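Local structure of aminopeptidase N (Francisella tularensis subsp. tularensis, 5DLL) at residues E341-L346 against D350-D355; I509-I514 against L536-S541. The protein probably degrades intracellular peptides as a zinc-dependent aminopeptidase of the M1 family, releasing their N-terminal residues, preferably alanine. One frame throughout, in Å; residues are numbered along the deposited sequence.

The two contacts follow one another along the chain, with centres about 18 Å apart, and they join at helix 349-369. Contact 1 packs the start of this helix against the last turns of helix 328-346 in the catalytic domain; contact 2 is a salt bridge in the Ig-like domain that follows. They meet where Arg353 NH2 lies 2.9 Å from Asp539 O, probably a hydrogen bond, while Phe540 packs on the same helix farther along. Contact 1 is the one related to the active site: helix 328-346 supplies the zinc ligand Glu332, and the side chain of Lys352 is about 13 Å from the zinc ion. Contact 2 lies away from the metal sites.

Contact 1: residues E341-L346 against D350-D355; sequences EFTSDL and DVKRID
Lys352 packs on Thr343 and Ser344 in a small, mostly buried helix-helix contact, where the last turns of helix 328-346 meet the beginning of helix 349-369 across a very short connection. The segments bury 144 Å² in all, and their backbones are nearest at Ser344 and Lys352, whose CA atoms are 5.8 Å apart. No hydrogen bond crosses between them; the aliphatic part of the lysine carries the contact.

The lysine chain leaves with CG anti to its own backbone N (chi1 178°) and then bends at chi2 (51°), which carries CD and CE past the threonine at about a right angle. The methyl CG2 of Thr343 meets this chain, 3.9 Å from Lys352 CD and 4.0 Å from Lys352 CG. Ser344 touches nearer the root of the chain, its OG lying 3.3 Å from Lys352 CG. That hydroxyl is engaged within its own helix, in a hydrogen bond with Gln340 O one turn back. The lysine likewise keeps its charge on its own helix, NZ forming a salt bridge with Asp356 OD1. Each polar end is thus satisfied locally, and what meets between the helices is mainly the aliphatic chain of Lys352 with the methyl of Thr343.

Arg349, at the junction, ties the connection back to the first helix through salt bridges to Glu341 and Asp345. Thr343 also touches Glu301 and Ser305 of helix 297-312, and its side chain is about 8 Å from that of the zinc ligand His309. The contact lies in a helical hairpin near the metal centre, where His309, His313 and Glu332 bind zinc in the HExxH-(X)18-E pattern of the M1 catalytic domain.

Contact 2: residues I509-I514 against L536-S541; sequences IAEQVI and LFRDFS
Glu511 and Arg538 form a salt bridge in the Ig-like beta domain, spanning the central strand 495-502 of a three-stranded antiparallel sheet, about level with Lys498 and Met499. Glu511 belongs to the outer strand 508-516; Arg538 follows the other outer strand, 533-535.

The side chains cross at about a right angle. Arg538 stretches out from CG to NE and presents the edge of its guanidinium, with Glu511 OE2 lying in the plane of that group. The carboxylate is turned 88° from the guanidinium plane, so this is not the flat, two-oxygen pairing of a bidentate bridge. Instead OE2 alone takes both contacts, and NH1 approaches it from above the carboxylate plane, 53° out of it. Asn563 ND2 is a further donor to the same oxygen.

At its root, Arg538 occupies the second position of a type II beta turn from Phe537 to Phe540, in which Asp539 has the positive phi expected of the third. The guanidinium is held beyond the glutamate as well: NE bonds to Ser535 OG, and NH2 makes a salt bridge with Asp562, tying the beta domain to the loop between helices 552-561 and 565-581 of the C-terminal helical domain. Of the two bonds to Glu511, the one from Arg538 NH1 to OE2 is short and fairly straight (2.9 Å, 165°), whereas that from Arg538 NH2 to the same OE2 is weak at 3.4 Å.

Contact 1: residues E341-L346 against D350-D355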
ATOM      1  N   GLU A 341       8.435  -1.747   7.955  1.00 41.27           N
ATOM      2  CA  GLU A 341       9.440  -2.198   8.932  1.00 38.41           C
ATOM      3  C   GLU A 341       8.975  -3.409   9.731  1.00 35.50           C
ATOM      4  O   GLU A 341       9.775  -4.275  10.084  1.00 37.27           O
ATOM      5  CB  GLU A 341       9.777  -1.072   9.913  1.00 39.20           C
ATOM      6  CG  GLU A 341      10.640   0.027   9.322  1.00 40.39           C
ATOM      7  CD  GLU A 341      12.023  -0.462   8.956  1.00 44.64           C
ATOM      8  OE1 GLU A 341      12.627  -1.221   9.744  1.00 48.26           O
ATOM      9  OE2 GLU A 341      12.509  -0.088   7.871  1.00 50.03           O
ATOM     10  N   PHE A 342       7.686  -3.437  10.043  1.00 33.96           N
ATOM     11  CA  PHE A 342       7.063  -4.545  10.765  1.00 33.48           C
ATOM     12  C   PHE A 342       7.152  -5.807   9.932  1.00 35.35           C
ATOM     13  O   PHE A 342       7.615  -6.848  10.400  1.00 37.02           O
ATOM     14  CB  PHE A 342       5.606  -4.181  11.058  1.00 34.49           C
ATOM     15  CG  PHE A 342       4.750  -5.327  11.529  1.00 35.31           C
ATOM     16  CD1 PHE A 342       5.092  -6.057  12.655  1.00 35.08           C
ATOM     17  CD2 PHE A 342       3.552  -5.626  10.876  1.00 36.73           C
ATOM     18  CE1 PHE A 342       4.283  -7.091  13.101  1.00 37.35           C
ATOM     19  CE2 PHE A 342       2.738  -6.656  11.317  1.00 35.18           C
ATOM     20  CZ  PHE A 342       3.105  -7.391  12.433  1.00 37.71           C
ATOM     21  N   THR A 343       6.719  -5.699   8.681  1.00 38.00           N
ATOM     22  CA  THR A 343       6.816  -6.805   7.740  1.00 39.57           C
ATOM     23  C   THR A 343       8.272  -7.244   7.497  1.00 40.20           C
ATOM     24  O   THR A 343       8.533  -8.435   7.346  1.00 40.75           O
ATOM     25  CB  THR A 343       6.105  -6.447   6.423  1.00 40.31           C
ATOM     26  OG1 THR A 343       4.699  -6.386   6.672  1.00 40.59           O
ATOM     27  CG2 THR A 343       6.360  -7.487   5.336  1.00 45.21           C
ATOM     28  N   SER A 344       9.205  -6.293   7.483  1.00 37.78           N
ATOM     29  CA  SER A 344      10.624  -6.591   7.258  1.00 36.23           C
ATOM     30  C   SER A 344      11.252  -7.436   8.381  1.00 40.77           C
ATOM     31  O   SER A 344      11.969  -8.415   8.117  1.00 38.83           O
ATOM     32  CB  SER A 344      11.407  -5.289   7.085  1.00 35.72           C
ATOM     33  OG  SER A 344      11.061  -4.640   5.881  1.00 34.17           O
ATOM     34  N   ASP A 345      10.982  -7.052   9.627  1.00 39.80           N
ATOM     35  CA  ASP A 345      11.493  -7.775  10.796  1.00 41.13           C
ATOM     36  C   ASP A 345      10.960  -9.209  10.899  1.00 40.77           C
ATOM     37  O   ASP A 345      11.736 -10.143  11.084  1.00 61.53           O
ATOM     38  CB  ASP A 345      11.161  -7.012  12.084  1.00 39.51           C
ATOM     39  CG  ASP A 345      11.884  -5.669  12.182  1.00 40.31           C
ATOM     40  OD1 ASP A 345      12.921  -5.482  11.501  1.00 38.84           O
ATOM     41  OD2 ASP A 345      11.410  -4.801  12.952  1.00 35.79           O
ATOM     42  N   LEU A 346       9.648  -9.379  10.764  1.00 40.83           N
ATOM     43  CA  LEU A 346       9.005 -10.692  10.940  1.00 40.95           C
ATOM     44  C   LEU A 346       8.997 -11.580   9.684  1.00 43.86           C
ATOM     45  O   LEU A 346       8.527 -12.717   9.741  1.00 48.58           O
ATOM     46  CB  LEU A 346       7.571 -10.524  11.457  1.00 42.13           C
ATOM     47  CG  LEU A 346       7.388 -10.193  12.943  1.00 45.07           C
ATOM     48  CD1 LEU A 346       7.926  -8.813  13.293  1.00 47.34           C
ATOM     49  CD2 LEU A 346       5.915 -10.292  13.305  1.00 44.79           C
ATOM     50  N   ASP A 350      15.079  -7.824   3.096  1.00 56.51           N
ATOM     51  CA  ASP A 350      15.588  -7.499   1.763  1.00 58.88           C
ATOM     52  C   ASP A 350      14.506  -7.592   0.687  1.00 57.18           C
ATOM     53  O   ASP A 350      14.440  -6.744  -0.198  1.00 65.43           O
ATOM     54  CB  ASP A 350      16.759  -8.421   1.403  1.00 64.09           C
ATOM     55  CG  ASP A 350      17.922  -8.304   2.379  1.00 71.24           C
ATOM     56  OD1 ASP A 350      18.367  -7.169   2.647  1.00 70.35           O
ATOM     57  OD2 ASP A 350      18.393  -9.352   2.876  1.00 73.18           O
ATOM     58  N   VAL A 351      13.659  -8.615   0.773  1.00 53.87           N
ATOM     59  CA  VAL A 351      12.577  -8.813  -0.191  1.00 51.30           C
ATOM     60  C   VAL A 351      11.525  -7.716  -0.040  1.00 49.79           C
ATOM     61  O   VAL A 351      11.125  -7.087  -1.026  1.00 46.68           O
ATOM     62  CB  VAL A 351      11.909 -10.196  -0.021  1.00 56.30           C
ATOM     63  CG1 VAL A 351      10.697 -10.340  -0.937  1.00 55.75           C
ATOM     64  CG2 VAL A 351      12.916 -11.305  -0.295  1.00 60.97           C
ATOM     65  N   LYS A 352      11.080  -7.485   1.193  1.00 44.24           N
ATOM     66  CA  LYS A 352      10.142  -6.406   1.466  1.00 42.13           C
ATOM     67  C   LYS A 352      10.686  -5.095   0.925  1.00 43.44           C
ATOM     68  O   LYS A 352       9.945  -4.302   0.353  1.00 46.07           O
ATOM     69  CB  LYS A 352       9.873  -6.266   2.967  1.00 39.77           C
ATOM     70  CG  LYS A 352       8.936  -5.119   3.338  1.00 38.71           C
ATOM     71  CD  LYS A 352       7.641  -5.146   2.531  1.00 38.14           C
ATOM     72  CE  LYS A 352       6.624  -4.144   3.056  1.00 36.95           C
ATOM     73  NZ  LYS A 352       5.504  -3.934   2.093  1.00 35.97           N
ATOM     74  N   ARG A 353      11.986  -4.884   1.104  1.00 41.13           N
ATOM     75  CA  ARG A 353      12.635  -3.659   0.667  1.00 41.54           C
ATOM     76  C   ARG A 353      12.734  -3.562  -0.855  1.00 46.47           C
ATOM     77  O   ARG A 353      12.642  -2.465  -1.409  1.00 53.25           O
ATOM     78  CB  ARG A 353      14.024  -3.534   1.307  1.00 44.18           C
ATOM     79  CG  ARG A 353      14.717  -2.200   1.074  1.00 45.20           C
ATOM     80  CD  ARG A 353      13.819  -1.019   1.411  1.00 41.54           C
ATOM     81  NE  ARG A 353      14.444   0.258   1.081  1.00 41.52           N
ATOM     82  CZ  ARG A 353      13.781   1.391   0.850  1.00 41.90           C
ATOM     83  NH1 ARG A 353      12.451   1.426   0.894  1.00 40.38           N
ATOM     84  NH2 ARG A 353      14.459   2.498   0.558  1.00 41.46           N
ATOM     85  N   ILE A 354      12.921  -4.692  -1.532  1.00 45.25           N
ATOM     86  CA  ILE A 354      12.871  -4.708  -3.000  1.00 47.69           C
ATOM     87  C   ILE A 354      11.460  -4.350  -3.483  1.00 47.01           C
ATOM     88  O   ILE A 354      11.303  -3.493  -4.350  1.00 47.68           O
ATOM     89  CB  ILE A 354      13.334  -6.065  -3.584  1.00 48.19           C
ATOM     90  CG1 ILE A 354      14.848  -6.229  -3.402  1.00 47.91           C
ATOM     91  CG2 ILE A 354      12.988  -6.174  -5.067  1.00 49.63           C
ATOM     92  CD1 ILE A 354      15.339  -7.654  -3.540  1.00 49.50           C
ATOM     93  N   ASP A 355      10.447  -4.991  -2.903  1.00 48.77           N
ATOM     94  CA  ASP A 355       9.045  -4.734  -3.262  1.00 51.67           C
ATOM     95  C   ASP A 355       8.638  -3.270  -3.100  1.00 48.77           C
ATOM     96  O   ASP A 355       7.887  -2.745  -3.921  1.00 60.66           O
ATOM     97  CB  ASP A 355       8.097  -5.607  -2.427  1.00 56.29           C
ATOM     98  CG  ASP A 355       8.226  -7.093  -2.742  1.00 68.42           C
ATOM     99  OD1 ASP A 355       8.842  -7.448  -3.773  1.00 66.61           O
ATOM    100  OD2 ASP A 355       7.708  -7.909  -1.949  1.00 71.70           O
TER

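Contact 2: residues I509-I514 against L536-S541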
ATOM      1  N   ILE A 509      35.323  -1.912   2.899  1.00 81.28           N
ATOM      2  CA  ILE A 509      36.043  -0.845   3.580  1.00 86.56           C
ATOM      3  C   ILE A 509      35.204   0.430   3.616  1.00 84.11           C
ATOM      4  O   ILE A 509      34.339   0.637   2.764  1.00 78.49           O
ATOM      5  CB  ILE A 509      37.371  -0.535   2.847  1.00 90.64           C
ATOM      6  CG1 ILE A 509      38.124  -1.831   2.508  1.00100.48           C
ATOM      7  CG2 ILE A 509      38.245   0.409   3.666  1.00 93.04           C
ATOM      8  CD1 ILE A 509      38.388  -2.740   3.692  1.00106.82           C
ATOM      9  N   ALA A 510      35.467   1.272   4.616  1.00 84.91           N
ATOM     10  CA  ALA A 510      34.916   2.629   4.686  1.00 82.48           C
ATOM     11  C   ALA A 510      33.385   2.670   4.725  1.00 77.32           C
ATOM     12  O   ALA A 510      32.768   3.577   4.166  1.00 71.19           O
ATOM     13  CB  ALA A 510      35.445   3.468   3.527  1.00 80.72           C
ATOM     14  N   GLU A 511      32.783   1.695   5.404  1.00 78.07           N
ATOM     15  CA  GLU A 511      31.329   1.590   5.480  1.00 76.84           C
ATOM     16  C   GLU A 511      30.734   2.668   6.392  1.00 80.39           C
ATOM     17  O   GLU A 511      30.965   2.671   7.606  1.00 80.25           O
ATOM     18  CB  GLU A 511      30.910   0.203   5.971  1.00 75.69           C
ATOM     19  CG  GLU A 511      31.299  -0.934   5.038  1.00 74.29           C
ATOM     20  CD  GLU A 511      30.594  -2.232   5.389  1.00 73.16           C
ATOM     21  OE1 GLU A 511      30.603  -2.619   6.575  1.00 75.06           O
ATOM     22  OE2 GLU A 511      30.025  -2.868   4.479  1.00 70.75           O
ATOM     23  N   GLN A 512      29.968   3.576   5.792  1.00 79.36           N
ATOM     24  CA  GLN A 512      29.335   4.675   6.515  1.00 77.52           C
ATOM     25  C   GLN A 512      28.200   5.275   5.685  1.00 75.42           C
ATOM     26  O   GLN A 512      27.950   4.844   4.558  1.00 81.03           O
ATOM     27  CB  GLN A 512      30.370   5.758   6.834  1.00 77.45           C
ATOM     28  CG  GLN A 512      30.966   6.428   5.603  1.00 77.79           C
ATOM     29  CD  GLN A 512      32.024   7.465   5.937  1.00 79.38           C
ATOM     30  OE1 GLN A 512      32.328   7.713   7.105  1.00 80.78           O
ATOM     31  NE2 GLN A 512      32.591   8.081   4.905  1.00 76.76           N
ATOM     32  N   VAL A 513      27.521   6.269   6.254  1.00 73.04           N
ATOM     33  CA  VAL A 513      26.548   7.082   5.525  1.00 67.44           C
ATOM     34  C   VAL A 513      27.144   8.477   5.331  1.00 68.60           C
ATOM     35  O   VAL A 513      27.527   9.126   6.306  1.00 71.92           O
ATOM     36  CB  VAL A 513      25.215   7.210   6.297  1.00 65.29           C
ATOM     37  CG1 VAL A 513      24.232   8.095   5.538  1.00 64.55           C
ATOM     38  CG2 VAL A 513      24.611   5.836   6.567  1.00 63.38           C
ATOM     39  N   ILE A 514      27.237   8.923   4.080  1.00 68.15           N
ATOM     40  CA  ILE A 514      27.670  10.293   3.783  1.00 70.35           C
ATOM     41  C   ILE A 514      26.487  11.113   3.266  1.00 69.91           C
ATOM     42  O   ILE A 514      25.467  10.555   2.850  1.00 65.85           O
ATOM     43  CB  ILE A 514      28.861  10.348   2.793  1.00 71.37           C
ATOM     44  CG1 ILE A 514      28.508   9.707   1.447  1.00 70.57           C
ATOM     45  CG2 ILE A 514      30.080   9.669   3.398  1.00 72.05           C
ATOM     46  CD1 ILE A 514      29.517  10.001   0.357  1.00 72.79           C
ATOM     47  N   LEU A 536      26.999   1.929  -3.672  1.00 64.02           N
ATOM     48  CA  LEU A 536      26.350   3.228  -3.467  1.00 66.40           C
ATOM     49  C   LEU A 536      24.830   3.139  -3.357  1.00 67.81           C
ATOM     50  O   LEU A 536      24.194   2.310  -4.014  1.00 75.72           O
ATOM     51  CB  LEU A 536      26.726   4.177  -4.605  1.00 65.54           C
ATOM     52  CG  LEU A 536      28.135   4.770  -4.519  1.00 65.96           C
ATOM     53  CD1 LEU A 536      28.533   5.411  -5.840  1.00 68.33           C
ATOM     54  CD2 LEU A 536      28.228   5.773  -3.379  1.00 64.60           C
ATOM     55  N   PHE A 537      24.264   4.018  -2.529  1.00 62.39           N
ATOM     56  CA  PHE A 537      22.826   4.049  -2.251  1.00 68.54           C
ATOM     57  C   PHE A 537      22.312   2.673  -1.819  1.00 65.23           C
ATOM     58  O   PHE A 537      21.403   2.099  -2.428  1.00 60.01           O
ATOM     59  CB  PHE A 537      22.050   4.600  -3.454  1.00 68.58           C
ATOM     60  CG  PHE A 537      22.433   6.008  -3.818  1.00 67.82           C
ATOM     61  CD1 PHE A 537      21.900   7.087  -3.122  1.00 69.29           C
ATOM     62  CD2 PHE A 537      23.340   6.256  -4.841  1.00 68.50           C
ATOM     63  CE1 PHE A 537      22.257   8.386  -3.448  1.00 73.88           C
ATOM     64  CE2 PHE A 537      23.701   7.552  -5.173  1.00 65.63           C
ATOM     65  CZ  PHE A 537      23.159   8.619  -4.475  1.00 70.94           C
ATOM     66  N   ARG A 538      22.924   2.160  -0.758  1.00 59.16           N
ATOM     67  CA  ARG A 538      22.572   0.860  -0.203  1.00 58.73           C
ATOM     68  C   ARG A 538      21.169   0.884   0.391  1.00 59.40           C
ATOM     69  O   ARG A 538      20.815   1.815   1.117  1.00 60.95           O
ATOM     70  CB  ARG A 538      23.573   0.468   0.874  1.00 54.90           C
ATOM     71  CG  ARG A 538      24.963   0.170   0.349  1.00 61.08           C
ATOM     72  CD  ARG A 538      25.883  -0.216   1.493  1.00 63.61           C
ATOM     73  NE  ARG A 538      27.100  -0.876   1.035  1.00 61.91           N
ATOM     74  CZ  ARG A 538      27.985  -1.462   1.838  1.00 65.74           C
ATOM     75  NH1 ARG A 538      27.799  -1.480   3.156  1.00 65.75           N
ATOM     76  NH2 ARG A 538      29.064  -2.039   1.318  1.00 66.39           N
ATOM     77  N   ASP A 539      20.383  -0.146   0.079  1.00 61.91           N
ATOM     78  CA  ASP A 539      18.965  -0.225   0.465  1.00 65.52           C
ATOM     79  C   ASP A 539      18.129   0.933  -0.098  1.00 63.84           C
ATOM     80  O   ASP A 539      17.112   1.315   0.496  1.00 54.35           O
ATOM     81  CB  ASP A 539      18.809  -0.300   1.991  1.00 64.55           C
ATOM     82  CG  ASP A 539      19.522  -1.490   2.589  1.00 75.35           C
ATOM     83  OD1 ASP A 539      19.172  -2.634   2.228  1.00 81.08           O
ATOM     84  OD2 ASP A 539      20.429  -1.284   3.423  1.00 77.07           O
ATOM     85  N   PHE A 540      18.555   1.474  -1.245  1.00 62.56           N
ATOM     86  CA  PHE A 540      17.872   2.597  -1.889  1.00 57.97           C
ATOM     87  C   PHE A 540      17.714   3.735  -0.876  1.00 56.28           C
ATOM     88  O   PHE A 540      16.597   4.120  -0.510  1.00 54.25           O
ATOM     89  CB  PHE A 540      16.523   2.119  -2.442  1.00 55.16           C
ATOM     90  CG  PHE A 540      15.915   3.032  -3.467  1.00 56.27           C
ATOM     91  CD1 PHE A 540      16.538   3.237  -4.692  1.00 60.19           C
ATOM     92  CD2 PHE A 540      14.693   3.654  -3.226  1.00 51.15           C
ATOM     93  CE1 PHE A 540      15.967   4.063  -5.647  1.00 56.39           C
ATOM     94  CE2 PHE A 540      14.119   4.479  -4.176  1.00 50.15           C
ATOM     95  CZ  PHE A 540      14.756   4.683  -5.388  1.00 53.93           C
ATOM     96  N   SER A 541      18.853   4.253  -0.417  1.00 50.80           N
ATOM     97  CA  SER A 541      18.883   5.185   0.712  1.00 55.82           C
ATOM     98  C   SER A 541      18.136   6.492   0.441  1.00 56.24           C
ATOM     99  O   SER A 541      17.618   7.108   1.372  1.00 64.77           O
ATOM    100  CB  SER A 541      20.327   5.471   1.147  1.00 53.28           C
ATOM    101  OG  SER A 541      21.097   6.016   0.093  1.00 54.86           O
TER